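Local coordinates for 389aa long hypothetical nucleolar protein (Pyrococcus horikoshii, PDB 5ZVE) that transfers a methyl group from S-adenosyl-L-methionine to the C5 position of cytosine 72 in several tRNAs, which appears to slightly promote their thermal stability, at residues Ile349-Pro354 / Lys360-Tyr365; Gln126-Asp129 / Leu133-Gly136; Pro166-Leu171 / Gly177-Gln182; Thr213-Leu218 / Gly223-Ile228. All blocks are in the same frame, centred on the assembly; numbering follows the deposited sequence.

Contact 1 (Ile349-Pro354 / Lys360-Tyr365); sequences IFIGSP and KVQRFY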
loop_
_atom_site.group_PDB
_atom_site.type_symbol
_atom_site.label_atom_id
_atom_site.label_comp_id
_atom_site.label_asym_id
_atom_site.label_seq_id
_atom_site.Cartn_x
_atom_site.Cartn_y
_atom_site.Cartn_z
ATOM N N ILE A 349 -8.761 -8.291 15.455
ATOM C CA ILE A 349 -7.714 -7.359 15.847
ATOM C C ILE A 349 -8.194 -5.937 15.605
ATOM O O ILE A 349 -8.537 -5.578 14.486
ATOM C CB ILE A 349 -6.407 -7.605 15.064
ATOM C CG1 ILE A 349 -5.864 -9.007 15.356
ATOM C CG2 ILE A 349 -5.372 -6.535 15.394
ATOM C CD1 ILE A 349 -4.653 -9.391 14.521
ATOM N N PHE A 350 -8.226 -5.132 16.660
ATOM C CA PHE A 350 -8.627 -3.740 16.525
ATOM C C PHE A 350 -7.610 -2.842 17.206
ATOM O O PHE A 350 -7.636 -2.674 18.424
ATOM C CB PHE A 350 -10.013 -3.500 17.120
ATOM C CG PHE A 350 -10.728 -2.318 16.521
ATOM C CD1 PHE A 350 -10.288 -1.024 16.766
ATOM C CD2 PHE A 350 -11.848 -2.500 15.723
ATOM C CE1 PHE A 350 -10.939 0.062 16.215
ATOM C CE2 PHE A 350 -12.507 -1.420 15.174
ATOM C CZ PHE A 350 -12.054 -0.135 15.420
ATOM N N ILE A 351 -6.715 -2.264 16.414
ATOM C CA ILE A 351 -5.706 -1.366 16.951
ATOM C C ILE A 351 -5.764 -0.007 16.264
ATOM O O ILE A 351 -4.982 0.886 16.572
ATOM C CB ILE A 351 -4.292 -1.965 16.803
ATOM C CG1 ILE A 351 -3.988 -2.280 15.337
ATOM C CG2 ILE A 351 -4.151 -3.212 17.673
ATOM C CD1 ILE A 351 -2.742 -3.122 15.129
ATOM N N GLY A 352 -6.707 0.153 15.343
ATOM C CA GLY A 352 -6.864 1.418 14.650
ATOM C C GLY A 352 -7.842 2.325 15.363
ATOM O O GLY A 352 -7.885 2.358 16.591
ATOM N N SER A 353 -8.630 3.058 14.585
ATOM C CA SER A 353 -9.655 3.949 15.118
ATOM C C SER A 353 -11.041 3.474 14.708
ATOM O O SER A 353 -11.181 2.709 13.752
ATOM C CB SER A 353 -9.439 5.385 14.628
ATOM O OG SER A 353 -8.275 5.955 15.196
ATOM N N PRO A 354 -12.075 3.918 15.439
ATOM C CA PRO A 354 -13.445 3.682 14.972
ATOM C C PRO A 354 -13.714 4.390 13.649
ATOM O O PRO A 354 -13.006 5.335 13.304
ATOM C CB PRO A 354 -14.318 4.271 16.092
ATOM C CG PRO A 354 -13.391 5.083 16.953
ATOM C CD PRO A 354 -12.033 4.482 16.799
ATOM N N LYS A 360 -18.197 -0.799 14.350
ATOM C CA LYS A 360 -17.364 -1.999 14.312
ATOM C C LYS A 360 -16.333 -2.012 13.185
ATOM O O LYS A 360 -15.499 -2.919 13.121
ATOM C CB LYS A 360 -18.246 -3.244 14.215
ATOM C CG LYS A 360 -19.134 -3.457 15.433
ATOM C CD LYS A 360 -19.905 -4.754 15.331
ATOM C CE LYS A 360 -20.661 -5.045 16.612
ATOM N NZ LYS A 360 -21.367 -6.352 16.537
ATOM N N VAL A 361 -16.379 -1.019 12.302
ATOM C CA VAL A 361 -15.357 -0.905 11.262
ATOM C C VAL A 361 -14.098 -0.265 11.814
ATOM O O VAL A 361 -14.136 0.434 12.825
ATOM C CB VAL A 361 -15.852 -0.099 10.045
ATOM C CG1 VAL A 361 -16.965 -0.848 9.344
ATOM C CG2 VAL A 361 -16.292 1.297 10.461
ATOM N N GLN A 362 -12.982 -0.495 11.136
ATOM C CA GLN A 362 -11.695 -0.074 11.662
ATOM C C GLN A 362 -10.958 0.834 10.685
ATOM O O GLN A 362 -10.686 0.451 9.549
ATOM C CB GLN A 362 -10.839 -1.300 11.996
ATOM C CG GLN A 362 -9.533 -0.970 12.695
ATOM C CD GLN A 362 -8.769 -2.201 13.136
ATOM O OE1 GLN A 362 -7.774 -2.093 13.846
ATOM N NE2 GLN A 362 -9.223 -3.373 12.710
ATOM N N ARG A 363 -10.623 2.036 11.142
ATOM C CA ARG A 363 -9.890 2.981 10.309
ATOM C C ARG A 363 -8.469 3.172 10.806
ATOM O O ARG A 363 -8.202 3.104 12.004
ATOM C CB ARG A 363 -10.596 4.337 10.260
ATOM C CG ARG A 363 -11.539 4.517 9.075
ATOM C CD ARG A 363 -12.206 5.876 9.130
ATOM N NE ARG A 363 -13.021 6.156 7.952
ATOM C CZ ARG A 363 -12.608 6.884 6.919
ATOM N NH1 ARG A 363 -11.380 7.397 6.911
ATOM N NH2 ARG A 363 -13.418 7.100 5.891
ATOM N N PHE A 364 -7.564 3.418 9.866
ATOM C CA PHE A 364 -6.194 3.769 10.181
ATOM C C PHE A 364 -5.891 5.162 9.649
ATOM O O PHE A 364 -6.308 5.523 8.547
ATOM C CB PHE A 364 -5.218 2.743 9.602
ATOM C CG PHE A 364 -5.274 1.399 10.278
ATOM C CD1 PHE A 364 -6.151 0.420 9.840
ATOM C CD2 PHE A 364 -4.443 1.116 11.351
ATOM C CE1 PHE A 364 -6.201 -0.818 10.463
ATOM C CE2 PHE A 364 -4.485 -0.121 11.979
ATOM C CZ PHE A 364 -5.367 -1.090 11.534
ATOM N N TYR A 365 -5.198 5.952 10.461
ATOM C CA TYR A 365 -4.813 7.307 10.097
ATOM C C TYR A 365 -3.303 7.451 10.192
ATOM O O TYR A 365 -2.689 6.880 11.091
ATOM C CB TYR A 365 -5.493 8.327 11.004
ATOM C CG TYR A 365 -6.996 8.379 10.865
ATOM C CD1 TYR A 365 -7.589 9.104 9.842
ATOM C CD2 TYR A 365 -7.820 7.711 11.763
ATOM C CE1 TYR A 365 -8.967 9.163 9.712
ATOM C CE2 TYR A 365 -9.200 7.763 11.643
ATOM C CZ TYR A 365 -9.764 8.491 10.614
ATOM O OH TYR A 365 -11.132 8.555 10.480
HETATM O O HOH W 1 -12.297 8.151 12.862
#
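With chi1 at -174°, Gln362 sends CG directly away from its own backbone N and runs on extended, which carries the carboxamide across to the bend made by Ile349 to Gly352. A similar torsion in Phe350 (chi1 -155°) lays its ring over the glutamine chain, and the two side chains run antiparallel to one another, ring stacked on amide. Their planes lie 7° apart, and Gln362 CG sits 3.8 Å from the centroid of the Phe350 ring in a CH-pi contact over its face. At the edge of that ring, in its plane, lies Lys360 O.

The stacked amide uses both ends. Gln362 OE1 accepts from Ile351 N at 2.8 Å and from Gly352 N at 2.9 Å; the second donor arrives in the carbonyl plane on a lone pair, the first tilted from it. Gln362 NE2 gives a hydrogen to Ile349 O at 2.9 Å and bonds also to Gln347, which together fix the amide's rotation. The strand pairing is a short antiparallel beta hairpin on the central sheet of the class I methyltransferase domain, its strand 361-364 flanked by strand 374-381. Ser353 and Arg363 form its hydrogen-bonded pair, with Ser353 N 2.6 Å from Arg363 O and Arg363 N 2.8 Å from Ser353 O.

Gly352 CA rests over one face of the Phe364 ring; a side chain here would run into Arg363 O and crowd that ring. Ser353 CB meets the edge of the Tyr365 ring, whose hydroxyl shares a water with Pro354 O, while the guanidinium of Arg363 leads away to a salt bridge with Glu331.

Contact 2 (Gln126-Asp129 / Leu133-Gly136); sequences QIRD and LLVG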
loop_
_atom_site.group_PDB
_atom_site.type_symbol
_atom_site.label_atom_id
_atom_site.label_comp_id
_atom_site.label_asym_id
_atom_site.label_seq_id
_atom_site.Cartn_x
_atom_site.Cartn_y
_atom_site.Cartn_z
ATOM N N GLN A 126 21.293 18.910 -6.217
ATOM C CA GLN A 126 20.017 18.756 -5.545
ATOM C C GLN A 126 19.024 18.156 -6.526
ATOM O O GLN A 126 19.067 18.449 -7.721
ATOM C CB GLN A 126 19.514 20.094 -4.998
ATOM C CG GLN A 126 19.149 21.119 -6.066
ATOM C CD GLN A 126 18.550 22.372 -5.472
ATOM O OE1 GLN A 126 17.469 22.337 -4.885
ATOM N NE2 GLN A 126 19.251 23.492 -5.614
ATOM N N ILE A 127 18.161 17.281 -6.023
ATOM C CA ILE A 127 17.194 16.604 -6.867
ATOM C C ILE A 127 15.785 17.096 -6.566
ATOM O O ILE A 127 15.324 17.054 -5.423
ATOM C CB ILE A 127 17.246 15.082 -6.688
ATOM C CG1 ILE A 127 18.656 14.564 -6.978
ATOM C CG2 ILE A 127 16.221 14.402 -7.590
ATOM C CD1 ILE A 127 18.861 13.123 -6.596
ATOM N N ARG A 128 15.110 17.564 -7.607
ATOM C CA ARG A 128 13.738 18.026 -7.479
ATOM C C ARG A 128 12.808 17.282 -8.422
ATOM O O ARG A 128 13.224 16.831 -9.490
ATOM C CB ARG A 128 13.660 19.528 -7.737
ATOM C CG ARG A 128 13.927 20.340 -6.487
ATOM C CD ARG A 128 14.195 21.777 -6.822
ATOM N NE ARG A 128 14.963 22.450 -5.778
ATOM C CZ ARG A 128 14.417 23.094 -4.754
ATOM N NH1 ARG A 128 13.098 23.154 -4.639
ATOM N NH2 ARG A 128 15.186 23.687 -3.851
ATOM N N ASP A 129 11.552 17.142 -8.011
ATOM C CA ASP A 129 10.534 16.542 -8.861
ATOM C C ASP A 129 10.100 17.581 -9.900
ATOM O O ASP A 129 10.543 18.733 -9.818
ATOM C CB ASP A 129 9.372 16.008 -7.998
ATOM C CG ASP A 129 8.371 17.077 -7.572
ATOM O OD1 ASP A 129 8.617 18.295 -7.717
ATOM O OD2 ASP A 129 7.314 16.668 -7.048
ATOM N N LEU A 133 9.575 20.185 -5.964
ATOM C CA LEU A 133 9.703 19.595 -4.636
ATOM C C LEU A 133 11.111 19.034 -4.445
ATOM O O LEU A 133 11.560 18.180 -5.211
ATOM C CB LEU A 133 8.654 18.499 -4.424
ATOM C CG LEU A 133 8.629 17.846 -3.039
ATOM C CD1 LEU A 133 8.268 18.857 -1.957
ATOM C CD2 LEU A 133 7.670 16.673 -3.019
ATOM N N LEU A 134 11.813 19.525 -3.430
ATOM C CA LEU A 134 13.149 19.019 -3.128
ATOM C C LEU A 134 13.040 17.657 -2.448
ATOM O O LEU A 134 12.516 17.548 -1.336
ATOM C CB LEU A 134 13.913 20.004 -2.246
ATOM C CG LEU A 134 15.310 19.570 -1.795
ATOM C CD1 LEU A 134 16.239 19.418 -2.994
ATOM C CD2 LEU A 134 15.876 20.564 -0.796
ATOM N N VAL A 135 13.539 16.621 -3.112
ATOM C CA VAL A 135 13.354 15.263 -2.616
ATOM C C VAL A 135 14.654 14.628 -2.161
ATOM O O VAL A 135 14.649 13.589 -1.502
ATOM C CB VAL A 135 12.711 14.362 -3.686
ATOM C CG1 VAL A 135 11.360 14.925 -4.099
ATOM C CG2 VAL A 135 13.630 14.216 -4.891
ATOM N N GLY A 136 15.771 15.268 -2.484
ATOM C CA GLY A 136 17.056 14.711 -2.116
ATOM C C GLY A 136 18.253 15.488 -2.612
ATOM O O GLY A 136 18.150 16.321 -3.512
#
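Ile127 N donates to Gly136 O over 2.7 Å, and Leu133 N meets Asp129 OD1 at 2.8 Å from above the carboxylate plane. A chi1 of 81° folds the Asp129 carboxylate back over the connecting turn, where OD1 also accepts from Lys131 N. The other oxygen, OD2, is bound by Trp286, and the carboxylate is thereby gripped on both atoms. Asp129 N returns a bond to Leu133 O.

Ile127 O takes Val135 N at 3.0 Å and a weak second bond from Gly136 N at 3.5 Å. On the face that carries Arg128 and Leu134, Arg128 NE and NH2 reach the same atom, Gln126 OE1, side-on and close to the guanidinium plane, while NH1 bonds to Gly132 O. Leu134 CB lies over the centre of one guanidinium face, 4.0 Å from Arg128 CZ. Replacing Arg128 by an alanine is likely to leave Gln126 OE1 without these two donors and Gly132 O without this one, and to strip the guanidinium from one side of Leu134.

On the Ile127 side, CG2 of Ile127 packs against Val135 CG2 at 3.7 Å, the side chains crossing at about a right angle, with Val101 of helix 95-101 near both. Two residues, Val135 and Gly136, thus stand opposite one, Ile127: a classic beta bulge in an antiparallel hairpin of the PUA domain.

Contact 3 (Pro166-Leu171 / Gly177-Gln182); sequences PSLSEL and GYFYPQ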
loop_
_atom_site.group_PDB
_atom_site.type_symbol
_atom_site.label_atom_id
_atom_site.label_comp_id
_atom_site.label_asym_id
_atom_site.label_seq_id
_atom_site.Cartn_x
_atom_site.Cartn_y
_atom_site.Cartn_z
ATOM N N PRO A 166 14.655 1.489 4.404
ATOM C CA PRO A 166 15.555 0.447 3.897
ATOM C C PRO A 166 15.116 -0.077 2.533
ATOM O O PRO A 166 13.918 -0.178 2.278
ATOM C CB PRO A 166 15.457 -0.652 4.965
ATOM C CG PRO A 166 14.134 -0.426 5.612
ATOM C CD PRO A 166 13.944 1.063 5.622
ATOM N N SER A 167 16.075 -0.385 1.666
ATOM C CA SER A 167 15.779 -1.075 0.413
ATOM C C SER A 167 15.951 -2.573 0.619
ATOM O O SER A 167 17.041 -3.037 0.958
ATOM C CB SER A 167 16.683 -0.585 -0.712
ATOM O OG SER A 167 18.032 -0.887 -0.418
ATOM N N LEU A 168 14.875 -3.327 0.430
ATOM C CA LEU A 168 14.886 -4.750 0.740
ATOM C C LEU A 168 14.808 -5.628 -0.501
ATOM O O LEU A 168 15.031 -6.837 -0.427
ATOM C CB LEU A 168 13.727 -5.086 1.675
ATOM C CG LEU A 168 13.565 -4.148 2.870
ATOM C CD1 LEU A 168 12.234 -4.403 3.546
ATOM C CD2 LEU A 168 14.706 -4.327 3.851
ATOM N N SER A 169 14.495 -5.015 -1.638
ATOM C CA SER A 169 14.231 -5.763 -2.864
ATOM C C SER A 169 15.470 -6.481 -3.391
ATOM O O SER A 169 15.360 -7.493 -4.081
ATOM C CB SER A 169 13.672 -4.834 -3.944
ATOM O OG SER A 169 14.502 -3.697 -4.115
ATOM N N GLU A 170 16.646 -5.961 -3.067
ATOM C CA GLU A 170 17.888 -6.543 -3.562
ATOM C C GLU A 170 18.514 -7.552 -2.593
ATOM O O GLU A 170 19.556 -8.131 -2.887
ATOM C CB GLU A 170 18.894 -5.430 -3.873
ATOM C CG GLU A 170 18.433 -4.466 -4.964
ATOM C CD GLU A 170 18.336 -5.121 -6.328
ATOM O OE1 GLU A 170 19.218 -5.941 -6.664
ATOM O OE2 GLU A 170 17.374 -4.814 -7.065
ATOM N N LEU A 171 17.879 -7.767 -1.446
ATOM C CA LEU A 171 18.406 -8.701 -0.455
ATOM C C LEU A 171 18.223 -10.148 -0.886
ATOM O O LEU A 171 17.265 -10.477 -1.593
ATOM C CB LEU A 171 17.739 -8.488 0.902
ATOM C CG LEU A 171 17.991 -7.135 1.561
ATOM C CD1 LEU A 171 17.088 -6.963 2.767
ATOM C CD2 LEU A 171 19.444 -7.027 1.965
ATOM N N GLY A 177 12.348 -15.519 -0.854
ATOM C CA GLY A 177 10.937 -15.516 -0.509
ATOM C C GLY A 177 10.662 -15.506 0.985
ATOM O O GLY A 177 9.613 -15.974 1.433
ATOM N N TYR A 178 11.595 -14.962 1.760
ATOM C CA TYR A 178 11.482 -14.967 3.216
ATOM C C TYR A 178 10.470 -13.950 3.738
ATOM O O TYR A 178 9.980 -14.081 4.860
ATOM C CB TYR A 178 12.844 -14.697 3.857
ATOM C CG TYR A 178 13.815 -15.855 3.783
ATOM C CD1 TYR A 178 13.378 -17.137 3.472
ATOM C CD2 TYR A 178 15.168 -15.667 4.041
ATOM C CE1 TYR A 178 14.264 -18.199 3.410
ATOM C CE2 TYR A 178 16.060 -16.723 3.985
ATOM C CZ TYR A 178 15.603 -17.985 3.669
ATOM O OH TYR A 178 16.488 -19.036 3.608
ATOM N N PHE A 179 10.159 -12.939 2.936
ATOM C CA PHE A 179 9.233 -11.900 3.375
ATOM C C PHE A 179 8.574 -11.162 2.217
ATOM O O PHE A 179 8.982 -11.284 1.061
ATOM C CB PHE A 179 9.943 -10.890 4.290
ATOM C CG PHE A 179 10.973 -10.049 3.591
ATOM C CD1 PHE A 179 10.621 -8.850 2.983
ATOM C CD2 PHE A 179 12.299 -10.449 3.550
ATOM C CE1 PHE A 179 11.573 -8.074 2.337
ATOM C CE2 PHE A 179 13.253 -9.675 2.910
ATOM C CZ PHE A 179 12.887 -8.487 2.303
ATOM N N TYR A 180 7.545 -10.392 2.550
ATOM C CA TYR A 180 6.811 -9.608 1.567
ATOM C C TYR A 180 6.462 -8.249 2.162
ATOM O O TYR A 180 5.711 -8.170 3.138
ATOM C CB TYR A 180 5.549 -10.350 1.125
ATOM C CG TYR A 180 4.792 -9.665 0.016
ATOM C CD1 TYR A 180 5.114 -9.902 -1.313
ATOM C CD2 TYR A 180 3.757 -8.781 0.296
ATOM C CE1 TYR A 180 4.427 -9.276 -2.333
ATOM C CE2 TYR A 180 3.071 -8.154 -0.712
ATOM C CZ TYR A 180 3.406 -8.404 -2.027
ATOM O OH TYR A 180 2.719 -7.780 -3.040
ATOM N N PRO A 181 7.028 -7.176 1.594
ATOM C CA PRO A 181 6.747 -5.825 2.091
ATOM C C PRO A 181 5.255 -5.508 1.977
ATOM O O PRO A 181 4.674 -5.673 0.911
ATOM C CB PRO A 181 7.593 -4.919 1.186
ATOM C CG PRO A 181 8.000 -5.766 0.026
ATOM C CD PRO A 181 8.013 -7.183 0.501
ATOM N N GLN A 182 4.655 -5.080 3.083
ATOM C CA GLN A 182 3.211 -4.945 3.191
ATOM C C GLN A 182 2.882 -4.124 4.432
ATOM O O GLN A 182 3.490 -4.321 5.482
ATOM C CB GLN A 182 2.548 -6.324 3.263
ATOM C CG GLN A 182 1.031 -6.305 3.196
ATOM C CD GLN A 182 0.420 -7.694 3.280
ATOM O OE1 GLN A 182 0.888 -8.555 4.029
ATOM N NE2 GLN A 182 -0.631 -7.920 2.501
#
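Phe179 turns the far edge of its ring toward Leu168, whose CB lies near the ring plane 3.6 Å from Phe179 CZ and only slightly farther from CE1. The two side chains cross at about a right angle, with Leu168 CD1 adding a second, looser touch 3.9 Å from Phe179 CE1. Leu171 joins from another direction, its CD1 4.5 Å from Phe179 CZ at an oblique approach. The phenylalanine reaches this far because a chi1 of 68° throws the ring off the strand and toward the preceding loop.

Both leucines belong to one compact piece of backbone, a type I beta turn from Leu168 to Leu171 closed by a hydrogen bond from Leu171 N to Leu168 O at 3.2 Å. Leu171 then occupies the N-cap position of helix 172-175, and Gly177, with positive phi, ends that helix in a Schellman motif, so the chain doubles back and delivers Phe179 to the turn it has just left. Strand 179-181 is an outermost strand of a four-stranded antiparallel sheet, beside strand 35-40 of the RsmF/B-like ferredoxin-like region. Leu50 and Ala173 also touch Phe179, while Tyr36, Ile38 and Leu59 pack on Leu168. A serine at the position of Phe179 is likely to leave a gap beside Leu168 and deprive Leu171 of its aromatic neighbour.

No hydrogen bond crosses between the segments 166-171 and 177-182, and the buried ring offers carbon alone to its partners. Chemistry of this sort relies on shape and the exclusion of water.

Contact 4 (Thr213-Leu218 / Gly223-Ile228); sequences THIAQL and GEIIAI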
loop_
_atom_site.group_PDB
_atom_site.type_symbol
_atom_site.label_atom_id
_atom_site.label_comp_id
_atom_site.label_asym_id
_atom_site.label_seq_id
_atom_site.Cartn_x
_atom_site.Cartn_y
_atom_site.Cartn_z
ATOM N N THR A 213 -1.416 -13.985 -0.673
ATOM C CA THR A 213 -0.328 -14.836 -0.207
ATOM C C THR A 213 -0.275 -14.885 1.320
ATOM O O THR A 213 0.167 -15.874 1.899
ATOM C CB THR A 213 1.032 -14.370 -0.773
ATOM O OG1 THR A 213 1.216 -12.969 -0.529
ATOM C CG2 THR A 213 1.085 -14.623 -2.275
ATOM N N HIS A 214 -0.736 -13.820 1.967
ATOM C CA HIS A 214 -0.852 -13.807 3.420
ATOM C C HIS A 214 -1.879 -14.843 3.884
ATOM O O HIS A 214 -1.642 -15.578 4.843
ATOM C CB HIS A 214 -1.225 -12.406 3.912
ATOM C CG HIS A 214 -1.142 -12.237 5.396
ATOM N ND1 HIS A 214 -1.506 -11.073 6.034
ATOM C CD2 HIS A 214 -0.729 -13.086 6.370
ATOM C CE1 HIS A 214 -1.328 -11.210 7.337
ATOM N NE2 HIS A 214 -0.855 -12.422 7.565
ATOM N N ILE A 215 -3.016 -14.902 3.194
ATOM C CA ILE A 215 -4.028 -15.923 3.460
ATOM C C ILE A 215 -3.433 -17.318 3.294
ATOM O O ILE A 215 -3.691 -18.225 4.092
ATOM C CB ILE A 215 -5.249 -15.783 2.526
ATOM C CG1 ILE A 215 -5.891 -14.406 2.682
ATOM C CG2 ILE A 215 -6.274 -16.866 2.819
ATOM C CD1 ILE A 215 -6.680 -14.235 3.955
ATOM N N ALA A 216 -2.622 -17.472 2.255
ATOM C CA ALA A 216 -1.992 -18.751 1.948
ATOM C C ALA A 216 -1.091 -19.241 3.081
ATOM O O ALA A 216 -1.083 -20.430 3.393
ATOM C CB ALA A 216 -1.202 -18.643 0.654
ATOM N N GLN A 217 -0.344 -18.336 3.706
ATOM C CA GLN A 217 0.536 -18.743 4.802
ATOM C C GLN A 217 -0.254 -18.958 6.095
ATOM O O GLN A 217 0.120 -19.790 6.919
ATOM C CB GLN A 217 1.668 -17.728 5.013
ATOM C CG GLN A 217 1.292 -16.448 5.732
ATOM C CD GLN A 217 2.467 -15.480 5.829
ATOM O OE1 GLN A 217 3.095 -15.148 4.822
ATOM N NE2 GLN A 217 2.779 -15.040 7.046
ATOM N N LEU A 218 -1.345 -18.220 6.274
ATOM C CA LEU A 218 -2.237 -18.466 7.407
ATOM C C LEU A 218 -2.902 -19.835 7.285
ATOM O O LEU A 218 -3.205 -20.482 8.289
ATOM C CB LEU A 218 -3.310 -17.380 7.518
ATOM C CG LEU A 218 -2.853 -15.959 7.848
ATOM C CD1 LEU A 218 -3.990 -14.979 7.582
ATOM C CD2 LEU A 218 -2.367 -15.865 9.297
ATOM N N GLY A 223 -5.805 -26.119 1.724
ATOM C CA GLY A 223 -7.014 -25.600 1.111
ATOM C C GLY A 223 -6.792 -25.027 -0.276
ATOM O O GLY A 223 -5.865 -25.416 -0.987
ATOM N N GLU A 224 -7.664 -24.107 -0.672
ATOM C CA GLU A 224 -7.524 -23.436 -1.957
ATOM C C GLU A 224 -8.006 -21.994 -1.854
ATOM O O GLU A 224 -8.988 -21.701 -1.167
ATOM C CB GLU A 224 -8.299 -24.184 -3.052
ATOM C CG GLU A 224 -8.414 -23.431 -4.379
ATOM C CD GLU A 224 -9.219 -24.185 -5.427
ATOM O OE1 GLU A 224 -8.605 -24.863 -6.280
ATOM O OE2 GLU A 224 -10.465 -24.088 -5.408
ATOM N N ILE A 225 -7.290 -21.097 -2.523
ATOM C CA ILE A 225 -7.685 -19.701 -2.602
ATOM C C ILE A 225 -7.913 -19.326 -4.056
ATOM O O ILE A 225 -7.044 -19.528 -4.906
ATOM C CB ILE A 225 -6.625 -18.765 -2.004
ATOM C CG1 ILE A 225 -6.250 -19.208 -0.588
ATOM C CG2 ILE A 225 -7.123 -17.326 -2.017
ATOM C CD1 ILE A 225 -5.009 -18.510 -0.048
ATOM N N ILE A 226 -9.090 -18.791 -4.344
ATOM C CA ILE A 226 -9.380 -18.299 -5.677
ATOM C C ILE A 226 -9.065 -16.819 -5.745
ATOM O O ILE A 226 -9.643 -16.023 -5.006
ATOM C CB ILE A 226 -10.841 -18.537 -6.061
ATOM C CG1 ILE A 226 -11.133 -20.036 -6.067
ATOM C CG2 ILE A 226 -11.135 -17.920 -7.419
ATOM C CD1 ILE A 226 -12.586 -20.361 -6.094
ATOM N N ALA A 227 -8.147 -16.453 -6.633
ATOM C CA ALA A 227 -7.684 -15.076 -6.720
ATOM C C ALA A 227 -8.020 -14.459 -8.067
ATOM O O ALA A 227 -7.592 -14.945 -9.112
ATOM C CB ALA A 227 -6.192 -15.007 -6.467
ATOM N N ILE A 228 -8.787 -13.378 -8.029
ATOM C CA ILE A 228 -9.292 -12.748 -9.240
ATOM C C ILE A 228 -8.634 -11.400 -9.490
ATOM O O ILE A 228 -8.445 -10.622 -8.561
ATOM C CB ILE A 228 -10.818 -12.547 -9.153
ATOM C CG1 ILE A 228 -11.520 -13.882 -8.906
ATOM C CG2 ILE A 228 -11.353 -11.859 -10.396
ATOM C CD1 ILE A 228 -12.985 -13.746 -8.628
#
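Ile225 CD1 lies 3.5 Å from Ile215 CG2 and 3.9 Å from Ala216 CB, and the contact is wholly apolar. This one methyl group enters from the strand at the helix surface where the two neighbours adjoin. It also comes within 3.5 Å of Ala216 N, so the methyl is pressed against the helix backbone itself. The reach follows from the extended Ile225 chain (chi2 168°). Ile215 answers with its CG2 branch, set opposite its backbone N, while the longer CG1 branch leads away; Ala190 and Leu193 of helix 184-193 also pack on this side chain.

The contact packs helix 210-218 against strand 225-229 within a beta-alpha-beta unit that begins with strand 201-203, the two strands parallel, in the Rossmann-like fold of class I methyltransferases. Residues Ala205 to Lys211, which bind S-adenosyl-L-methionine, lead from the first strand into the helix.

No hydrogen bond crosses the contact: the helix keeps its own backbone bonds, Gln217 N to Thr213 O at 3.1 Å and Leu218 N to His214 O at 3.0 Å, and strand 225-229 pairs with its neighbours in the sheet. The helix's polar side chains look to other parts of the chain: Thr213 and Gln217 both bond to Arg39, and His214 NE2 to Glu69.

Contacts 2, 3 and 4 are buried, whereas contact 1 is only partly so, with Phe350 and Pro354 exposed. The two hairpins, contacts 1 and 2, are richly hydrogen-bonded and each adds a polar side chain to the backbone pairing, yet they belong to different domains, their centres about 35 Å apart. Contacts 3 and 4 carry no hydrogen bond between their segments and depend on aliphatic and aromatic packing of a strand against a turn or a helix. Contacts 1 and 4 reach the same sheet of the methyltransferase domain without touching; contacts 3 and 4 do touch, where Gln182 OE1 lies 4.0 Å from His214 ND1.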